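Local coordinates for protein choline kinase (Cryptosporidium parvum, PDB 3MES) that probably transfers phosphate from ATP to choline, and perhaps ethanolamine, with the help of magnesium, at residues B[173-178]-B[295-300]. Residues are numbered along the deposited sequence; the frame is centred on the assembly and turned at random.
Sequences KNMGSL and GADIAN
OD2 of D297, which faces M175 across the contact, is gripped by two donors, the backbone N of H266 and NE2 of H179, the last residue of the helix that carries M175; OD1 accepts a hydrogen bond from the backbone N of N267. Aspartate suits this place because its short stem holds two buried oxygens where they can satisfy two successive peptide N-H groups as well as an imidazole. Against this fixed group lies M175, whose CG is 4.0 Å from D297 OD2; the two side chains run past each other in opposite directions. M175 leaves its helix with CG anti to the backbone N (chi1 -177°) and stays extended through chi2, which carries the sulfur across to the other helix. In the kinase-like fold of the choline kinase family, the M175 side chain thus joins helices 165-179 and 294-303 within the helical C-terminal lobe, the latter helix leading to the magnesium ligand E304. At the far helix SD meets I298 CG1 at 3.4 Å and also lies 4.0 Å from I298 CA. The bend at chi3 (-70°) then turns the methyl aside, and CE comes to rest 3.8 Å from the backbone O of D297. An unbranched, flexible methionine can bridge segments 173-178 and 295-300, whose closest CA atoms, of M175 and I298, lie 8.2 Å apart. F333 of helix 327-342 touches both M175 and I298, and M356 and V360 of helix 351-362 pack on I298. The apolar, branched side chain of I298 suits this setting: its CG1 supplies the carbon that meets the sulfur.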
ATOM      1  N   LYS B 173       4.110  -5.549  -2.701  1.00 17.44           N
ATOM      2  CA  LYS B 173       4.705  -4.275  -3.088  1.00 17.63           C
ATOM      3  C   LYS B 173       5.899  -3.944  -2.199  1.00 17.67           C
ATOM      4  O   LYS B 173       6.933  -3.478  -2.681  1.00 17.78           O
ATOM      5  CB  LYS B 173       3.673  -3.150  -3.000  1.00 17.61           C
ATOM      6  CG  LYS B 173       4.196  -1.806  -3.483  1.00 17.86           C
ATOM      7  CD  LYS B 173       3.742  -0.685  -2.575  1.00 17.86           C
ATOM      8  CE  LYS B 173       4.271  -0.889  -1.170  1.00 18.28           C
ATOM      9  NZ  LYS B 173       3.844   0.201  -0.251  1.00 18.56           N
ATOM     10  N   ASN B 174       5.742  -4.181  -0.900  1.00 17.70           N
ATOM     11  CA  ASN B 174       6.804  -3.938   0.075  1.00 17.68           C
ATOM     12  C   ASN B 174       7.980  -4.889  -0.107  1.00 17.49           C
ATOM     13  O   ASN B 174       9.135  -4.468  -0.085  1.00 17.53           O
ATOM     14  CB  ASN B 174       6.257  -4.050   1.500  1.00 17.76           C
ATOM     15  CG  ASN B 174       5.209  -3.004   1.804  1.00 18.33           C
ATOM     16  OD1 ASN B 174       4.331  -3.210   2.642  1.00 18.82           O
ATOM     17  ND2 ASN B 174       5.293  -1.869   1.117  1.00 19.04           N
ATOM     18  N   MET B 175       7.683  -6.173  -0.283  1.00 17.34           N
ATOM     19  CA  MET B 175       8.722  -7.167  -0.532  1.00 17.22           C
ATOM     20  C   MET B 175       9.537  -6.779  -1.763  1.00 17.23           C
ATOM     21  O   MET B 175      10.763  -6.890  -1.768  1.00 17.29           O
ATOM     22  CB  MET B 175       8.112  -8.562  -0.711  1.00 17.13           C
ATOM     23  CG  MET B 175       9.135  -9.673  -0.894  1.00 16.65           C
ATOM     24  SD  MET B 175       8.398 -11.296  -1.182  1.00 15.95           S
ATOM     25  CE  MET B 175       7.679 -11.648   0.418  1.00 15.88           C
ATOM     26  N   GLY B 176       8.849  -6.312  -2.801  1.00 17.23           N
ATOM     27  CA  GLY B 176       9.510  -5.877  -4.028  1.00 17.29           C
ATOM     28  C   GLY B 176      10.464  -4.717  -3.812  1.00 17.37           C
ATOM     29  O   GLY B 176      11.560  -4.694  -4.370  1.00 17.21           O
ATOM     30  N   SER B 177      10.043  -3.745  -3.005  1.00 17.53           N
ATOM     31  CA  SER B 177      10.878  -2.584  -2.702  1.00 17.72           C
ATOM     32  C   SER B 177      12.141  -2.990  -1.960  1.00 17.80           C
ATOM     33  O   SER B 177      13.189  -2.362  -2.104  1.00 17.87           O
ATOM     34  CB  SER B 177      10.100  -1.562  -1.870  1.00 17.64           C
ATOM     35  OG  SER B 177       9.272  -0.763  -2.695  1.00 18.00           O
ATOM     36  N   LEU B 178      12.029  -4.047  -1.166  1.00 17.94           N
ATOM     37  CA  LEU B 178      13.140  -4.536  -0.363  1.00 18.06           C
ATOM     38  C   LEU B 178      14.067  -5.408  -1.206  1.00 18.21           C
ATOM     39  O   LEU B 178      15.279  -5.424  -1.003  1.00 18.26           O
ATOM     40  CB  LEU B 178      12.597  -5.320   0.837  1.00 17.94           C
ATOM     41  CG  LEU B 178      13.570  -5.853   1.892  1.00 18.14           C
ATOM     42  CD1 LEU B 178      13.854  -7.330   1.687  1.00 18.42           C
ATOM     43  CD2 LEU B 178      14.859  -5.030   1.927  1.00 18.39           C
ATOM     44  N   GLY B 295      12.145 -16.088  -5.436  1.00 13.81           N
ATOM     45  CA  GLY B 295      11.096 -17.093  -5.283  1.00 14.04           C
ATOM     46  C   GLY B 295      11.072 -17.731  -3.907  1.00 14.23           C
ATOM     47  O   GLY B 295      10.015 -18.110  -3.402  1.00 14.24           O
ATOM     48  N   ALA B 296      12.244 -17.857  -3.295  1.00 14.42           N
ATOM     49  CA  ALA B 296      12.333 -18.405  -1.950  1.00 14.59           C
ATOM     50  C   ALA B 296      11.546 -17.538  -0.972  1.00 14.71           C
ATOM     51  O   ALA B 296      10.731 -18.042  -0.197  1.00 14.78           O
ATOM     52  CB  ALA B 296      13.789 -18.517  -1.516  1.00 14.57           C
ATOM     53  N   ASP B 297      11.784 -16.231  -1.024  1.00 14.70           N
ATOM     54  CA  ASP B 297      11.154 -15.305  -0.092  1.00 14.77           C
ATOM     55  C   ASP B 297       9.642 -15.258  -0.282  1.00 14.79           C
ATOM     56  O   ASP B 297       8.883 -15.229   0.690  1.00 14.68           O
ATOM     57  CB  ASP B 297      11.745 -13.901  -0.246  1.00 14.77           C
ATOM     58  CG  ASP B 297      11.728 -13.122   1.052  1.00 15.05           C
ATOM     59  OD1 ASP B 297      11.552 -13.753   2.115  1.00 15.41           O
ATOM     60  OD2 ASP B 297      11.899 -11.884   1.017  1.00 15.12           O
ATOM     61  N   ILE B 298       9.209 -15.248  -1.538  1.00 14.80           N
ATOM     62  CA  ILE B 298       7.786 -15.188  -1.849  1.00 14.84           C
ATOM     63  C   ILE B 298       7.072 -16.479  -1.454  1.00 14.88           C
ATOM     64  O   ILE B 298       6.008 -16.444  -0.831  1.00 14.94           O
ATOM     65  CB  ILE B 298       7.546 -14.881  -3.345  1.00 14.90           C
ATOM     66  CG1 ILE B 298       8.111 -13.502  -3.699  1.00 14.74           C
ATOM     67  CG2 ILE B 298       6.060 -14.947  -3.673  1.00 14.75           C
ATOM     68  CD1 ILE B 298       8.151 -13.208  -5.187  1.00 14.74           C
ATOM     69  N   ALA B 299       7.659 -17.617  -1.807  1.00 14.93           N
ATOM     70  CA  ALA B 299       7.076 -18.912  -1.465  1.00 15.04           C
ATOM     71  C   ALA B 299       6.939 -19.081   0.046  1.00 15.09           C
ATOM     72  O   ALA B 299       5.983 -19.694   0.527  1.00 15.05           O
ATOM     73  CB  ALA B 299       7.897 -20.049  -2.063  1.00 14.98           C
ATOM     74  N   ASN B 300       7.892 -18.535   0.797  1.00 15.12           N
ATOM     75  CA  ASN B 300       7.815 -18.591   2.255  1.00 15.30           C
ATOM     76  C   ASN B 300       6.624 -17.808   2.786  1.00 15.25           C
ATOM     77  O   ASN B 300       5.925 -18.261   3.689  1.00 15.37           O
ATOM     78  CB  ASN B 300       9.095 -18.074   2.909  1.00 15.32           C
ATOM     79  CG  ASN B 300       9.058 -18.201   4.418  1.00 15.53           C
ATOM     80  OD1 ASN B 300       9.212 -19.294   4.965  1.00 16.13           O
ATOM     81  ND2 ASN B 300       8.842 -17.084   5.101  1.00 15.59           N
TER